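Local coordinates for putative short-chain dehydrogenase/reductase (PDB 3E9N), which is a putative short-chain dehydrogenase/reductase with a Rossmann-type fold, perhaps acting as an acetoacetyl-CoA reductase, although its physiological role is not established, at residues D77-A82 against E112-L117; R170-S175 against R211-A216. All coordinates share one frame; numbering follows the deposited sequence.

Contact 1. Residues D77-A82 against E112-L117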
# COMPACT_ATOMS: atom_id res chain seq x y z
N ASP A 77 21.12 -12.29 -18.64
CA ASP A 77 20.82 -12.95 -17.35
C ASP A 77 20.35 -11.95 -16.29
O ASP A 77 19.45 -12.24 -15.52
CB ASP A 77 22.04 -13.73 -16.85
CG ASP A 77 22.45 -14.82 -17.84
OD1 ASP A 77 21.86 -15.91 -17.77
OD2 ASP A 77 23.34 -14.58 -18.70
N THR A 78 20.97 -10.76 -16.28
CA THR A 78 20.73 -9.76 -15.29
C THR A 78 20.70 -8.38 -15.99
O THR A 78 21.66 -7.98 -16.68
CB THR A 78 21.88 -9.78 -14.21
OG1 THR A 78 22.01 -11.10 -13.67
CG2 THR A 78 21.62 -8.81 -13.08
N LEU A 79 19.61 -7.66 -15.77
CA LEU A 79 19.45 -6.30 -16.23
C LEU A 79 19.08 -5.45 -15.00
O LEU A 79 18.05 -5.68 -14.33
CB LEU A 79 18.29 -6.26 -17.23
CG LEU A 79 17.79 -4.88 -17.71
CD1 LEU A 79 18.94 -3.96 -18.34
CD2 LEU A 79 16.51 -5.01 -18.65
N VAL A 80 19.92 -4.46 -14.71
CA VAL A 80 19.73 -3.60 -13.54
C VAL A 80 19.61 -2.15 -14.00
O VAL A 80 20.53 -1.64 -14.63
CB VAL A 80 20.93 -3.70 -12.59
CG1 VAL A 80 20.82 -2.65 -11.39
CG2 VAL A 80 21.09 -5.15 -12.11
N HIS A 81 18.50 -1.51 -13.68
CA HIS A 81 18.20 -0.18 -14.12
C HIS A 81 18.59 0.75 -12.96
O HIS A 81 17.81 0.95 -12.03
CB HIS A 81 16.69 -0.02 -14.44
CG HIS A 81 16.18 -0.89 -15.55
ND1 HIS A 81 16.50 -0.68 -16.89
CD2 HIS A 81 15.34 -1.96 -15.54
CE1 HIS A 81 15.87 -1.57 -17.64
NE2 HIS A 81 15.15 -2.35 -16.85
N ALA A 82 19.84 1.24 -12.97
CA ALA A 82 20.30 2.25 -12.03
C ALA A 82 20.46 3.68 -12.64
O ALA A 82 20.94 4.56 -11.99
CB ALA A 82 21.62 1.81 -11.39
N GLU A 112 11.12 0.57 -21.74
CA GLU A 112 11.36 0.34 -23.17
C GLU A 112 12.69 -0.41 -23.41
O GLU A 112 12.76 -1.26 -24.29
CB GLU A 112 11.33 1.69 -23.92
CG GLU A 112 11.99 1.68 -25.34
CD GLU A 112 11.13 0.98 -26.39
OE1 GLU A 112 9.96 0.62 -26.10
OE2 GLU A 112 11.66 0.77 -27.50
N LEU A 113 13.73 -0.12 -22.61
CA LEU A 113 14.92 -0.95 -22.59
C LEU A 113 14.62 -2.39 -22.23
O LEU A 113 15.20 -3.31 -22.82
CB LEU A 113 16.02 -0.43 -21.64
CG LEU A 113 17.36 -1.25 -21.67
CD1 LEU A 113 17.97 -1.29 -23.04
CD2 LEU A 113 18.42 -0.73 -20.69
N SER A 114 13.71 -2.63 -21.29
CA SER A 114 13.39 -4.01 -20.96
C SER A 114 12.63 -4.62 -22.14
O SER A 114 12.74 -5.80 -22.40
CB SER A 114 12.52 -4.11 -19.71
OG SER A 114 13.10 -3.46 -18.61
N ARG A 115 11.82 -3.83 -22.82
CA ARG A 115 11.08 -4.40 -23.92
C ARG A 115 12.06 -4.79 -25.05
O ARG A 115 11.92 -5.84 -25.69
CB ARG A 115 10.00 -3.40 -24.40
CG ARG A 115 8.99 -3.97 -25.46
CD ARG A 115 8.28 -2.85 -26.31
NE ARG A 115 9.22 -1.95 -27.01
CZ ARG A 115 9.79 -2.23 -28.19
NH1 ARG A 115 10.67 -1.39 -28.75
NH2 ARG A 115 9.53 -3.40 -28.78
N GLN A 116 13.05 -3.93 -25.29
CA GLN A 116 13.95 -4.17 -26.41
C GLN A 116 14.79 -5.40 -26.11
O GLN A 116 15.16 -6.12 -27.03
CB GLN A 116 14.87 -2.94 -26.71
CG GLN A 116 14.11 -1.66 -27.17
CD GLN A 116 14.94 -0.40 -26.98
OE1 GLN A 116 16.09 -0.48 -26.54
NE2 GLN A 116 14.37 0.77 -27.29
N LEU A 117 15.10 -5.64 -24.82
CA LEU A 117 15.92 -6.81 -24.40
C LEU A 117 15.05 -7.98 -24.03
O LEU A 117 15.56 -9.04 -23.67
CB LEU A 117 16.84 -6.50 -23.21
CG LEU A 117 17.88 -5.39 -23.37
CD1 LEU A 117 18.64 -5.11 -22.10
CD2 LEU A 117 18.83 -5.82 -24.49

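Contact 2. Residues R170-S175 against R211-A216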
# COMPACT_ATOMS: atom_id res chain seq x y z
N ARG A 170 12.37 -13.04 -13.81
CA ARG A 170 12.15 -12.56 -12.48
C ARG A 170 12.30 -11.05 -12.47
O ARG A 170 13.15 -10.45 -13.18
CB ARG A 170 13.09 -13.25 -11.47
CG ARG A 170 12.93 -14.81 -11.51
CD ARG A 170 13.62 -15.49 -10.34
NE ARG A 170 15.08 -15.48 -10.43
CZ ARG A 170 15.91 -16.13 -9.59
NH1 ARG A 170 15.44 -16.86 -8.56
NH2 ARG A 170 17.21 -16.03 -9.78
N VAL A 171 11.43 -10.41 -11.69
CA VAL A 171 11.37 -8.98 -11.65
C VAL A 171 11.45 -8.55 -10.20
O VAL A 171 10.76 -9.09 -9.35
CB VAL A 171 10.12 -8.45 -12.31
CG1 VAL A 171 10.17 -6.92 -12.32
CG2 VAL A 171 10.03 -8.95 -13.75
N SER A 172 12.32 -7.57 -9.92
CA SER A 172 12.55 -7.16 -8.59
C SER A 172 12.78 -5.65 -8.45
O SER A 172 13.32 -5.00 -9.35
CB SER A 172 13.71 -7.95 -8.01
OG SER A 172 13.89 -7.58 -6.66
N THR A 173 12.34 -5.10 -7.32
CA THR A 173 12.55 -3.71 -7.03
C THR A 173 13.33 -3.56 -5.77
O THR A 173 12.97 -4.07 -4.73
CB THR A 173 11.23 -2.97 -6.82
OG1 THR A 173 10.50 -3.66 -5.79
CG2 THR A 173 10.41 -2.98 -8.08
N VAL A 174 14.41 -2.83 -5.85
CA VAL A 174 15.14 -2.54 -4.69
C VAL A 174 14.77 -1.11 -4.40
O VAL A 174 14.97 -0.26 -5.26
CB VAL A 174 16.65 -2.73 -4.96
CG1 VAL A 174 17.49 -2.15 -3.80
CG2 VAL A 174 16.94 -4.24 -5.21
N SER A 175 14.22 -0.83 -3.21
CA SER A 175 13.70 0.54 -2.95
C SER A 175 14.43 1.27 -1.83
O SER A 175 14.13 1.07 -0.64
CB SER A 175 12.21 0.53 -2.64
OG SER A 175 11.54 -0.51 -3.32
N ARG A 211 22.81 -8.56 -5.50
CA ARG A 211 23.41 -9.88 -5.41
C ARG A 211 22.47 -10.85 -4.67
O ARG A 211 22.28 -11.98 -5.08
CB ARG A 211 24.78 -9.76 -4.69
CG ARG A 211 25.48 -11.14 -4.35
CD ARG A 211 25.63 -12.07 -5.62
NE ARG A 211 26.46 -11.43 -6.63
CZ ARG A 211 26.80 -12.01 -7.78
NH1 ARG A 211 27.55 -11.36 -8.65
NH2 ARG A 211 26.40 -13.23 -8.08
N PHE A 212 21.89 -10.42 -3.57
CA PHE A 212 20.93 -11.26 -2.88
C PHE A 212 19.76 -11.64 -3.81
O PHE A 212 19.23 -12.76 -3.72
CB PHE A 212 20.40 -10.55 -1.64
CG PHE A 212 19.25 -11.26 -0.99
CD1 PHE A 212 19.45 -12.47 -0.34
CD2 PHE A 212 17.99 -10.69 -0.99
CE1 PHE A 212 18.41 -13.12 0.27
CE2 PHE A 212 16.93 -11.32 -0.35
CZ PHE A 212 17.13 -12.53 0.27
N VAL A 213 19.35 -10.73 -4.69
CA VAL A 213 18.13 -11.00 -5.45
C VAL A 213 18.37 -12.05 -6.53
O VAL A 213 17.56 -13.00 -6.73
CB VAL A 213 17.55 -9.69 -6.08
CG1 VAL A 213 16.70 -10.00 -7.33
CG2 VAL A 213 16.75 -8.86 -5.02
N ILE A 214 19.49 -11.92 -7.23
CA ILE A 214 19.75 -12.78 -8.38
C ILE A 214 20.24 -14.15 -7.93
O ILE A 214 20.05 -15.14 -8.64
CB ILE A 214 20.76 -12.15 -9.37
CG1 ILE A 214 22.20 -12.12 -8.83
CG2 ILE A 214 20.34 -10.75 -9.74
CD1 ILE A 214 23.15 -11.25 -9.74
N ASP A 215 20.84 -14.21 -6.74
CA ASP A 215 21.30 -15.46 -6.17
C ASP A 215 20.18 -16.29 -5.59
O ASP A 215 20.42 -17.43 -5.25
CB ASP A 215 22.34 -15.23 -5.07
CG ASP A 215 23.79 -15.04 -5.61
OD1 ASP A 215 24.08 -15.15 -6.85
OD2 ASP A 215 24.66 -14.82 -4.72
N ALA A 216 18.98 -15.77 -5.45
CA ALA A 216 17.89 -16.58 -4.84
C ALA A 216 17.56 -17.82 -5.61
O ALA A 216 17.59 -17.83 -6.83
CB ALA A 216 16.61 -15.78 -4.66

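Contact 1. Residues D77-A82 against E112-L117
Leu113 meets both Leu79 and His81 mainly through one methyl. Its CD2 lies 4.0 Å from Leu79 CD1 and 4.1 Å from His81 CE1, reaching the imidazole at its edge, near the ring plane. One residue further along the helix the chemistry turns polar: His81 NE2 donates to Ser114 OG over 2.9 Å. The bond is bent, at 139° about the hydrogen, with the oxygen tilted 21° out of the ring plane. The hydroxyl stands anti to its own carbonyl carbon (chi1 -55°), reaching back along the helix to hydrogen-bond Pro110 O, so this buried oxygen links the imidazole to the helix backbone. Leu79 CD2 packs against the same OG at 3.7 Å. Arg115 and Gln116 instead bind Glu112 on the far side of the helix, the arginine gripping both carboxylate oxygens side-on through NE and NH1. At Leu117 the contact is again apolar, with CD1 lying 3.9 Å from Leu79 CD1; Leu79 thus spans a full turn of the helix. Strand 78-81 and helix 112-117 run nearly antiparallel, their axes 10.4 Å apart, as expected of a helix laid over a Rossmann sheet. Strands 7-11 and 127-131 flank the contact, Tyr130 brings its ring against His81, and helix 57-63 packs beside Leu113, while Arg115 packs on Gly94 of the second subunit.

Contact 2. Residues R170-S175 against R211-A216
Ser172 and Val213 bring the backbones of strand and helix nearest, their CA atoms 7.5 Å apart, while Arg170 lies level with Ile214, close to the helix's C-terminal end. The valine carries the apolar part of the contact, and its two methyls come up to the serine side chain from the helix side: CG1 rests 3.7 Å from Ser172 CB, and CG2 lies 3.5 Å from Ser172 OG. That oxygen stands anti to the serine's backbone N (chi1 -177°) and finds its main polar partner outside the contact, in the carbonyl of Ile222 on the neighbouring strand 220-229, so the hydroxyl is satisfied even though methyl groups press against it.

Arg170 holds the chain just after the helix. Its NH1 gives a nearly straight hydrogen bond to Ala216 O, 2.9 Å long with 166° at the hydrogen; the oxygen lies at the edge of the guanidinium, near its plane, whereas the donor stands well above the carbonyl plane. NH2 adds a weak bond to the same oxygen and lies 3.2 Å from Ile214 O. Because NH1 also bonds to Thr220 O, this buried cation joins the carbonyl of Ala216, just past the helix, to that of Thr220 at the start of strand 220-229, and their dipoles probably help to offset its charge.

On the helix's other side, Ile214 CD1 sits over the centre of the Arg211 guanidinium, which forms a salt bridge to Asp215 and further ones to Asp24 and Asp28. Phe212 stacks on Phe212 of the third subunit. Strand 170-176, helix 203-214 and strand 220-229 form the last beta-alpha-beta crossover of the Rossmann fold, joining two adjacent parallel strands through a helix packed on the sheet.

Both contacts are buried and lay a helix on the same parallel sheet, but from opposite faces: 112-117 covers the Leu79 and His81 side of strand 78-81, whereas Thr78, on the reverse side, touches Ile214 of contact 2 (CG2 to CG2, 4.1 Å). Strand 127-131 lies between their two strands, and the centres are 13 Å apart. Contact 1, nearer the middle of the chain, combines leucine packing with one imidazole-to-hydroxyl hydrogen bond. Contact 2, at the last crossover, depends more on a buried arginine binding main-chain carbonyls. Each helix also reaches a different neighbouring copy, the second subunit for contact 1 and the third for contact 2.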